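Local coordinates for protein Myo-inositol phosphohydrolase (Mitsuokella multacida, PDB 4WU3) that probably removes phosphate from myo-inositol hexakisphosphate as a phytase of the protein tyrosine phosphatase-like family, and binds inositol-(1,3,4,5)-tetrakisphosphate, at residues L160-K164 / Y189-T194; M359-F363 / P380-D386. The protein carries 2 engineered substitutions. All blocks are in the same frame, centred on the assembly; numbering follows the deposited sequence.

In the fold
Contact 1 (160-164 with 189-194) and contact 2 (359-363 with 380-386) lie in different parts of a long chain, their centres 41 Å apart and their nearest atoms about 28 Å apart, and share no element. Both are partly buried, but contact 1 lies nearer the centre of the chain, 22 Å against 35 Å. It sets the end of helix 149-161 against edge strand 192-193 of an antiparallel sheet, mainly through aliphatic side chains and one tyrosine hydrogen bond. Contact 2 joins two loops, one following edge strand 357-358 and the other leading into helix 385-388. Its chemistry is more polar: one arginine binds two backbone carbonyls and stacks on a phenylalanine.

Contact 1. Residues L160-K164 / Y189-T194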
ATOM      1  N   LEU A 160     -16.912  10.237 -23.351  1.00 11.59           N
ATOM      2  CA  LEU A 160     -16.960   9.813 -24.739  1.00 12.08           C
ATOM      3  C   LEU A 160     -18.000  10.626 -25.518  1.00 14.00           C
ATOM      4  O   LEU A 160     -17.768  11.028 -26.667  1.00 12.34           O
ATOM      5  CB  LEU A 160     -17.292   8.319 -24.808  1.00 11.97           C
ATOM      6  CG  LEU A 160     -16.138   7.403 -24.396  1.00 12.78           C
ATOM      7  CD1 LEU A 160     -16.596   6.003 -24.036  1.00 12.18           C
ATOM      8  CD2 LEU A 160     -15.123   7.344 -25.527  1.00 14.12           C
ATOM      9  N   ALA A 161     -19.145  10.870 -24.882  1.00 14.76           N
ATOM     10  CA  ALA A 161     -20.215  11.622 -25.516  1.00 15.38           C
ATOM     11  C   ALA A 161     -19.718  13.000 -25.918  1.00 14.34           C
ATOM     12  O   ALA A 161     -20.118  13.524 -26.944  1.00 16.20           O
ATOM     13  CB  ALA A 161     -21.422  11.738 -24.593  1.00 15.79           C
ATOM     14  N   SER A 162     -18.823  13.572 -25.126  1.00 14.50           N
ATOM     15  CA  SER A 162     -18.301  14.910 -25.405  1.00 16.18           C
ATOM     16  C   SER A 162     -17.440  14.981 -26.691  1.00 15.90           C
ATOM     17  O   SER A 162     -17.096  16.066 -27.150  1.00 17.05           O
ATOM     18  CB  SER A 162     -17.495  15.415 -24.207  1.00 15.23           C
ATOM     19  OG  SER A 162     -16.217  14.802 -24.173  1.00 16.31           O
ATOM     20  N   LEU A 163     -17.098  13.832 -27.266  1.00 16.62           N
ATOM     21  CA  LEU A 163     -16.281  13.794 -28.487  1.00 16.54           C
ATOM     22  C   LEU A 163     -17.128  13.665 -29.765  1.00 17.90           C
ATOM     23  O   LEU A 163     -16.628  13.858 -30.879  1.00 16.28           O
ATOM     24  CB  LEU A 163     -15.281  12.635 -28.425  1.00 15.83           C
ATOM     25  CG  LEU A 163     -14.462  12.498 -27.135  1.00 16.21           C
ATOM     26  CD1 LEU A 163     -13.560  11.269 -27.168  1.00 15.30           C
ATOM     27  CD2 LEU A 163     -13.646  13.757 -26.908  1.00 15.86           C
ATOM     28  N   LYS A 164     -18.402  13.325 -29.598  1.00 18.55           N
ATOM     29  CA  LYS A 164     -19.324  13.231 -30.718  1.00 21.68           C
ATOM     30  C   LYS A 164     -19.597  14.654 -31.183  1.00 24.20           C
ATOM     31  O   LYS A 164     -19.441  15.600 -30.432  1.00 30.55           O
ATOM     32  CB  LYS A 164     -20.611  12.533 -30.290  1.00 22.89           C
ATOM     33  CG  LYS A 164     -20.374  11.169 -29.664  1.00 26.03           C
ATOM     34  CD  LYS A 164     -21.677  10.474 -29.283  1.00 30.66           C
ATOM     35  CE  LYS A 164     -21.408   9.094 -28.706  1.00 34.49           C
ATOM     36  NZ  LYS A 164     -22.617   8.222 -28.682  1.00 38.44           N
ATOM     37  N   TYR A 189     -12.186  10.529 -37.124  1.00 12.62           N
ATOM     38  CA  TYR A 189     -13.163   9.532 -36.743  1.00 12.71           C
ATOM     39  C   TYR A 189     -14.561  10.024 -37.082  1.00 13.53           C
ATOM     40  O   TYR A 189     -14.808  11.226 -37.163  1.00 15.06           O
ATOM     41  CB  TYR A 189     -13.063   9.246 -35.234  1.00 11.57           C
ATOM     42  CG  TYR A 189     -13.353  10.436 -34.337  1.00 11.13           C
ATOM     43  CD1 TYR A 189     -12.354  11.360 -34.014  1.00 11.17           C
ATOM     44  CD2 TYR A 189     -14.620  10.631 -33.788  1.00 10.37           C
ATOM     45  CE1 TYR A 189     -12.618  12.445 -33.184  1.00 11.27           C
ATOM     46  CE2 TYR A 189     -14.891  11.710 -32.966  1.00  9.57           C
ATOM     47  CZ  TYR A 189     -13.893  12.613 -32.665  1.00 11.14           C
ATOM     48  OH  TYR A 189     -14.165  13.688 -31.840  1.00 12.26           O
ATOM     49  N   ASN A 190     -15.475   9.092 -37.268  1.00 14.84           N
ATOM     50  CA  ASN A 190     -16.881   9.436 -37.374  1.00 19.30           C
ATOM     51  C   ASN A 190     -17.720   8.508 -36.503  1.00 20.39           C
ATOM     52  O   ASN A 190     -18.931   8.407 -36.671  1.00 20.65           O
ATOM     53  CB  ASN A 190     -17.334   9.374 -38.827  1.00 21.97           C
ATOM     54  CG  ASN A 190     -17.120   8.015 -39.436  1.00 27.42           C
ATOM     55  OD1 ASN A 190     -17.130   6.998 -38.734  1.00 30.54           O
ATOM     56  ND2 ASN A 190     -16.925   7.983 -40.750  1.00 28.08           N
ATOM     57  N   LYS A 191     -17.047   7.847 -35.566  1.00 20.83           N
ATOM     58  CA  LYS A 191     -17.677   6.955 -34.603  1.00 21.97           C
ATOM     59  C   LYS A 191     -17.036   7.070 -33.235  1.00 15.77           C
ATOM     60  O   LYS A 191     -15.822   7.057 -33.123  1.00 14.42           O
ATOM     61  CB  LYS A 191     -17.485   5.520 -35.046  1.00 25.05           C
ATOM     62  CG  LYS A 191     -18.674   4.922 -35.727  1.00 32.16           C
ATOM     63  CD  LYS A 191     -18.444   3.439 -35.976  1.00 38.04           C
ATOM     64  CE  LYS A 191     -17.872   3.170 -37.352  1.00 37.47           C
ATOM     65  NZ  LYS A 191     -17.681   1.707 -37.536  1.00 38.94           N
ATOM     66  N   VAL A 192     -17.855   7.136 -32.198  1.00 13.82           N
ATOM     67  CA  VAL A 192     -17.367   7.104 -30.822  1.00 12.74           C
ATOM     68  C   VAL A 192     -18.125   6.000 -30.081  1.00 12.06           C
ATOM     69  O   VAL A 192     -19.352   5.976 -30.092  1.00 12.61           O
ATOM     70  CB  VAL A 192     -17.575   8.457 -30.122  1.00 13.49           C
ATOM     71  CG1 VAL A 192     -16.897   8.466 -28.756  1.00 14.36           C
ATOM     72  CG2 VAL A 192     -17.047   9.602 -30.986  1.00 13.71           C
ATOM     73  N   ARG A 193     -17.398   5.076 -29.466  1.00 10.80           N
ATOM     74  CA  ARG A 193     -18.018   3.918 -28.836  1.00 11.09           C
ATOM     75  C   ARG A 193     -17.348   3.588 -27.509  1.00 11.35           C
ATOM     76  O   ARG A 193     -16.149   3.796 -27.344  1.00 10.04           O
ATOM     77  CB  ARG A 193     -17.943   2.692 -29.759  1.00 11.66           C
ATOM     78  CG  ARG A 193     -18.803   2.798 -31.015  1.00 12.85           C
ATOM     79  CD  ARG A 193     -18.607   1.639 -31.977  1.00 13.82           C
ATOM     80  NE  ARG A 193     -17.273   1.611 -32.562  1.00 15.31           N
ATOM     81  CZ  ARG A 193     -16.842   0.664 -33.390  1.00 16.26           C
ATOM     82  NH1 ARG A 193     -17.647  -0.330 -33.732  1.00 18.29           N
ATOM     83  NH2 ARG A 193     -15.608   0.710 -33.881  1.00 16.34           N
ATOM     84  N   THR A 194     -18.142   3.094 -26.562  1.00 11.63           N
ATOM     85  CA  THR A 194     -17.613   2.391 -25.398  1.00 11.02           C
ATOM     86  C   THR A 194     -17.085   1.055 -25.878  1.00 10.50           C
ATOM     87  O   THR A 194     -17.410   0.625 -26.984  1.00 10.73           O
ATOM     88  CB  THR A 194     -18.704   2.084 -24.366  1.00 11.29           C
ATOM     89  OG1 THR A 194     -19.714   1.258 -24.966  1.00 10.15           O
ATOM     90  CG2 THR A 194     -19.325   3.362 -23.845  1.00 11.79           C
TER
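Tyr189 makes the hydrogen bond of this contact: its OH donates to the carbonyl O of Leu163 at 2.6 Å. The oxygen sits at the edge of the phenol ring, in the ring plane, while the hydroxyl is tilted 18° from the carbonyl plane. With CG placed between the backbone N and the carbonyl carbon (chi1 62°), the ring extends toward the turn and its OH is directed at Leu163 O. A phenylalanine in its place would probably leave the Leu163 carbonyl without this donor and the turn less firmly tied to the loop that precedes strand 192-193.

The acceptor belongs to a type I beta turn, Ala161 to Lys164, that follows helix 149-161. The partner is strand 192-193, at the outer edge of a four-stranded antiparallel sheet; its inner neighbour, strand 126-129, contributes Leu129, which touches Leu163, Tyr189 and Val192.

Apolar packing centres on Val192, whose methyls divide the work. CG1, anti to the backbone N, meets Leu160 CD2 at 3.9 Å; CG2 faces the turn, 4.3 Å from Leu163 CB. The extended Lys164 chain crosses the same valine at a slant, its CG 3.9 Å from Val192 CG2. The other Leu160 branch, CD1, touches Thr194 CG2 at 3.8 Å, the two side chains crossing at about a right angle. Thr194 is itself the N-cap residue of helix 195-201.

Contact 2. Residues M359-F363 / P380-D386; sequences MNSAF and PTRKGLD
The Arg382 guanidinium lies flat on the Phe363 ring, with group centres 4.6 Å apart and planes inclined by 22°. The stack is offset: NH2 stands over one ring face, displaced toward the rim, and approaches Phe363 CE1 to 3.4 Å. The geometry fits a cation-pi interaction. The aliphatic part of the arginine also takes part, its CG 3.8 Å from CZ of Phe363. Pro380 CD meets Phe363 CE2 at 4.2 Å, the side chains running past each other in opposite directions.

At the guanidinium edge lie two backbone carbonyls, both near its plane. NH1 of Arg382 donates to Ser361 O at 2.8 Å, with an N-H...O angle of 153° and the donor in the carbonyl plane. The same nitrogen reaches Met359 O at 3.0 Å, but there it stands 49° out of the carbonyl plane, so the lone pairs are not directly addressed. NH2 adds a weak bond to Ser361 O. The bend at chi3 turns the guanidinium toward these oxygens, and the bonds at its edge, together with the stack, probably limit its rotation.

The arginine thus ties the loop after strand 357-358 to the type II beta turn Arg382 to Leu385, which leads into the short, weakly bonded helix beginning about Leu385. Gly384 has a positive phi here, at which a CB would collide with the carbonyl O of Lys383. Just before it, Thr381 OG1 accepts from Lys383 N in an ST turn.

At the end of the turn, Leu385 crosses Met359 at about a right angle, SD of Met359 meeting CD2 of Leu385 at 3.8 Å. A water accepts from Asn360 ND2 and donates to Asp386 O; ND2 also bonds Gln411. Helix 564-573 supplies Leu573, which packs against both Phe363 and Pro380.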
ATOM      1  N   MET A 359     -44.823  27.457  -3.052  1.00 12.41           N
ATOM      2  CA  MET A 359     -44.595  28.121  -4.320  1.00 14.29           C
ATOM      3  C   MET A 359     -45.215  29.513  -4.332  1.00 16.11           C
ATOM      4  O   MET A 359     -45.071  30.254  -5.313  1.00 17.79           O
ATOM      5  CB  MET A 359     -45.139  27.272  -5.459  1.00 13.69           C
ATOM      6  CG  MET A 359     -44.437  25.928  -5.576  1.00 13.80           C
ATOM      7  SD  MET A 359     -42.669  26.149  -5.851  1.00 15.30           S
ATOM      8  CE  MET A 359     -41.989  26.042  -4.207  1.00 14.23           C
ATOM      9  N   ASN A 360     -45.890  29.875  -3.239  1.00 16.78           N
ATOM     10  CA  ASN A 360     -46.375  31.247  -3.049  1.00 18.06           C
ATOM     11  C   ASN A 360     -45.435  32.089  -2.182  1.00 18.15           C
ATOM     12  O   ASN A 360     -45.699  33.269  -1.949  1.00 20.55           O
ATOM     13  CB  ASN A 360     -47.770  31.249  -2.410  1.00 18.18           C
ATOM     14  CG  ASN A 360     -48.805  30.528  -3.250  1.00 18.71           C
ATOM     15  OD1 ASN A 360     -49.002  30.843  -4.423  1.00 22.81           O
ATOM     16  ND2 ASN A 360     -49.487  29.567  -2.648  1.00 18.34           N
ATOM     17  N   SER A 361     -44.348  31.486  -1.702  1.00 16.45           N
ATOM     18  CA  SER A 361     -43.436  32.159  -0.773  1.00 16.81           C
ATOM     19  C   SER A 361     -42.632  33.264  -1.449  1.00 15.83           C
ATOM     20  O   SER A 361     -42.550  33.322  -2.670  1.00 15.65           O
ATOM     21  CB  SER A 361     -42.465  31.151  -0.144  1.00 17.01           C
ATOM     22  OG  SER A 361     -43.133  30.295   0.768  1.00 18.03           O
ATOM     23  N   ALA A 362     -42.034  34.136  -0.643  1.00 15.89           N
ATOM     24  CA  ALA A 362     -41.136  35.171  -1.164  1.00 17.28           C
ATOM     25  C   ALA A 362     -39.768  34.586  -1.496  1.00 16.29           C
ATOM     26  O   ALA A 362     -39.277  33.689  -0.807  1.00 14.94           O
ATOM     27  CB  ALA A 362     -40.983  36.298  -0.154  1.00 16.61           C
ATOM     28  N   PHE A 363     -39.157  35.089  -2.560  1.00 18.31           N
ATOM     29  CA  PHE A 363     -37.767  34.752  -2.854  1.00 19.60           C
ATOM     30  C   PHE A 363     -36.876  35.162  -1.684  1.00 21.11           C
ATOM     31  O   PHE A 363     -37.165  36.131  -0.971  1.00 22.46           O
ATOM     32  CB  PHE A 363     -37.296  35.455  -4.128  1.00 20.14           C
ATOM     33  CG  PHE A 363     -37.867  34.877  -5.395  1.00 21.43           C
ATOM     34  CD1 PHE A 363     -38.455  33.622  -5.404  1.00 21.51           C
ATOM     35  CD2 PHE A 363     -37.775  35.573  -6.584  1.00 21.54           C
ATOM     36  CE1 PHE A 363     -38.960  33.090  -6.577  1.00 21.61           C
ATOM     37  CE2 PHE A 363     -38.280  35.043  -7.755  1.00 21.83           C
ATOM     38  CZ  PHE A 363     -38.871  33.801  -7.751  1.00 21.14           C
ATOM     39  N   PRO A 380     -35.943  34.850 -12.311  1.00 22.37           N
ATOM     40  CA  PRO A 380     -36.626  33.860 -13.129  1.00 21.13           C
ATOM     41  C   PRO A 380     -38.115  34.137 -13.165  1.00 20.53           C
ATOM     42  O   PRO A 380     -38.632  34.834 -12.297  1.00 17.96           O
ATOM     43  CB  PRO A 380     -36.358  32.555 -12.389  1.00 19.13           C
ATOM     44  CG  PRO A 380     -36.289  32.973 -10.964  1.00 20.92           C
ATOM     45  CD  PRO A 380     -35.675  34.351 -10.955  1.00 21.73           C
ATOM     46  N   THR A 381     -38.795  33.599 -14.168  1.00 25.02           N
ATOM     47  CA  THR A 381     -40.238  33.756 -14.263  1.00 23.23           C
ATOM     48  C   THR A 381     -40.890  33.004 -13.113  1.00 21.38           C
ATOM     49  O   THR A 381     -40.399  31.959 -12.701  1.00 18.82           O
ATOM     50  CB  THR A 381     -40.796  33.224 -15.597  1.00 22.48           C
ATOM     51  OG1 THR A 381     -42.227  33.314 -15.583  1.00 21.81           O
ATOM     52  CG2 THR A 381     -40.392  31.762 -15.825  1.00 25.20           C
ATOM     53  N   ARG A 382     -41.993  33.545 -12.603  1.00 19.77           N
ATOM     54  CA  ARG A 382     -42.773  32.889 -11.561  1.00 19.83           C
ATOM     55  C   ARG A 382     -43.990  32.216 -12.162  1.00 18.38           C
ATOM     56  O   ARG A 382     -44.964  31.898 -11.470  1.00 17.76           O
ATOM     57  CB  ARG A 382     -43.230  33.891 -10.501  1.00 22.29           C
ATOM     58  CG  ARG A 382     -42.170  34.285  -9.482  1.00 25.53           C
ATOM     59  CD  ARG A 382     -42.791  34.948  -8.251  1.00 26.12           C
ATOM     60  NE  ARG A 382     -43.363  33.973  -7.313  1.00 26.35           N
ATOM     61  CZ  ARG A 382     -42.928  33.771  -6.067  1.00 28.73           C
ATOM     62  NH1 ARG A 382     -43.507  32.861  -5.302  1.00 25.97           N
ATOM     63  NH2 ARG A 382     -41.921  34.486  -5.575  1.00 29.95           N
ATOM     64  N   LYS A 383     -43.929  31.970 -13.457  1.00 17.91           N
ATOM     65  CA  LYS A 383     -45.065  31.410 -14.154  1.00 16.79           C
ATOM     66  C   LYS A 383     -45.418  29.981 -13.724  1.00 17.10           C
ATOM     67  O   LYS A 383     -44.588  29.073 -13.726  1.00 15.80           O
ATOM     68  CB  LYS A 383     -44.811  31.463 -15.653  1.00 16.93           C
ATOM     69  CG  LYS A 383     -45.912  30.823 -16.435  1.00 16.14           C
ATOM     70  CD  LYS A 383     -45.601  29.369 -16.676  1.00 15.63           C
ATOM     71  CE  LYS A 383     -46.853  28.720 -17.210  1.00 15.62           C
ATOM     72  NZ  LYS A 383     -46.596  27.362 -17.731  1.00 16.21           N
ATOM     73  N   GLY A 384     -46.677  29.779 -13.376  1.00 16.78           N
ATOM     74  CA  GLY A 384     -47.137  28.451 -13.009  1.00 15.94           C
ATOM     75  C   GLY A 384     -47.116  28.202 -11.504  1.00 14.73           C
ATOM     76  O   GLY A 384     -47.792  27.301 -10.997  1.00 13.77           O
ATOM     77  N   LEU A 385     -46.345  29.006 -10.785  1.00 14.29           N
ATOM     78  CA  LEU A 385     -46.157  28.808  -9.353  1.00 15.41           C
ATOM     79  C   LEU A 385     -47.466  28.918  -8.574  1.00 16.43           C
ATOM     80  O   LEU A 385     -47.670  28.223  -7.576  1.00 13.06           O
ATOM     81  CB  LEU A 385     -45.152  29.813  -8.806  1.00 16.37           C
ATOM     82  CG  LEU A 385     -43.692  29.648  -9.227  1.00 18.87           C
ATOM     83  CD1 LEU A 385     -42.821  30.609  -8.437  1.00 20.56           C
ATOM     84  CD2 LEU A 385     -43.196  28.226  -9.031  1.00 20.10           C
ATOM     85  N   ASP A 386     -48.358  29.785  -9.037  1.00 18.19           N
ATOM     86  CA  ASP A 386     -49.629  30.002  -8.343  1.00 20.01           C
ATOM     87  C   ASP A 386     -50.550  28.765  -8.360  1.00 18.36           C
ATOM     88  O   ASP A 386     -51.476  28.664  -7.553  1.00 16.73           O
ATOM     89  CB  ASP A 386     -50.355  31.224  -8.932  1.00 24.14           C
ATOM     90  CG  ASP A 386     -50.573  31.113 -10.426  1.00 23.93           C
ATOM     91  OD1 ASP A 386     -49.578  31.202 -11.183  1.00 25.86           O
ATOM     92  OD2 ASP A 386     -51.738  30.944 -10.844  1.00 26.83           O
TER
HETATM   93  O   HOH W   1     -51.555  28.359  -4.783  1.00 19.37           O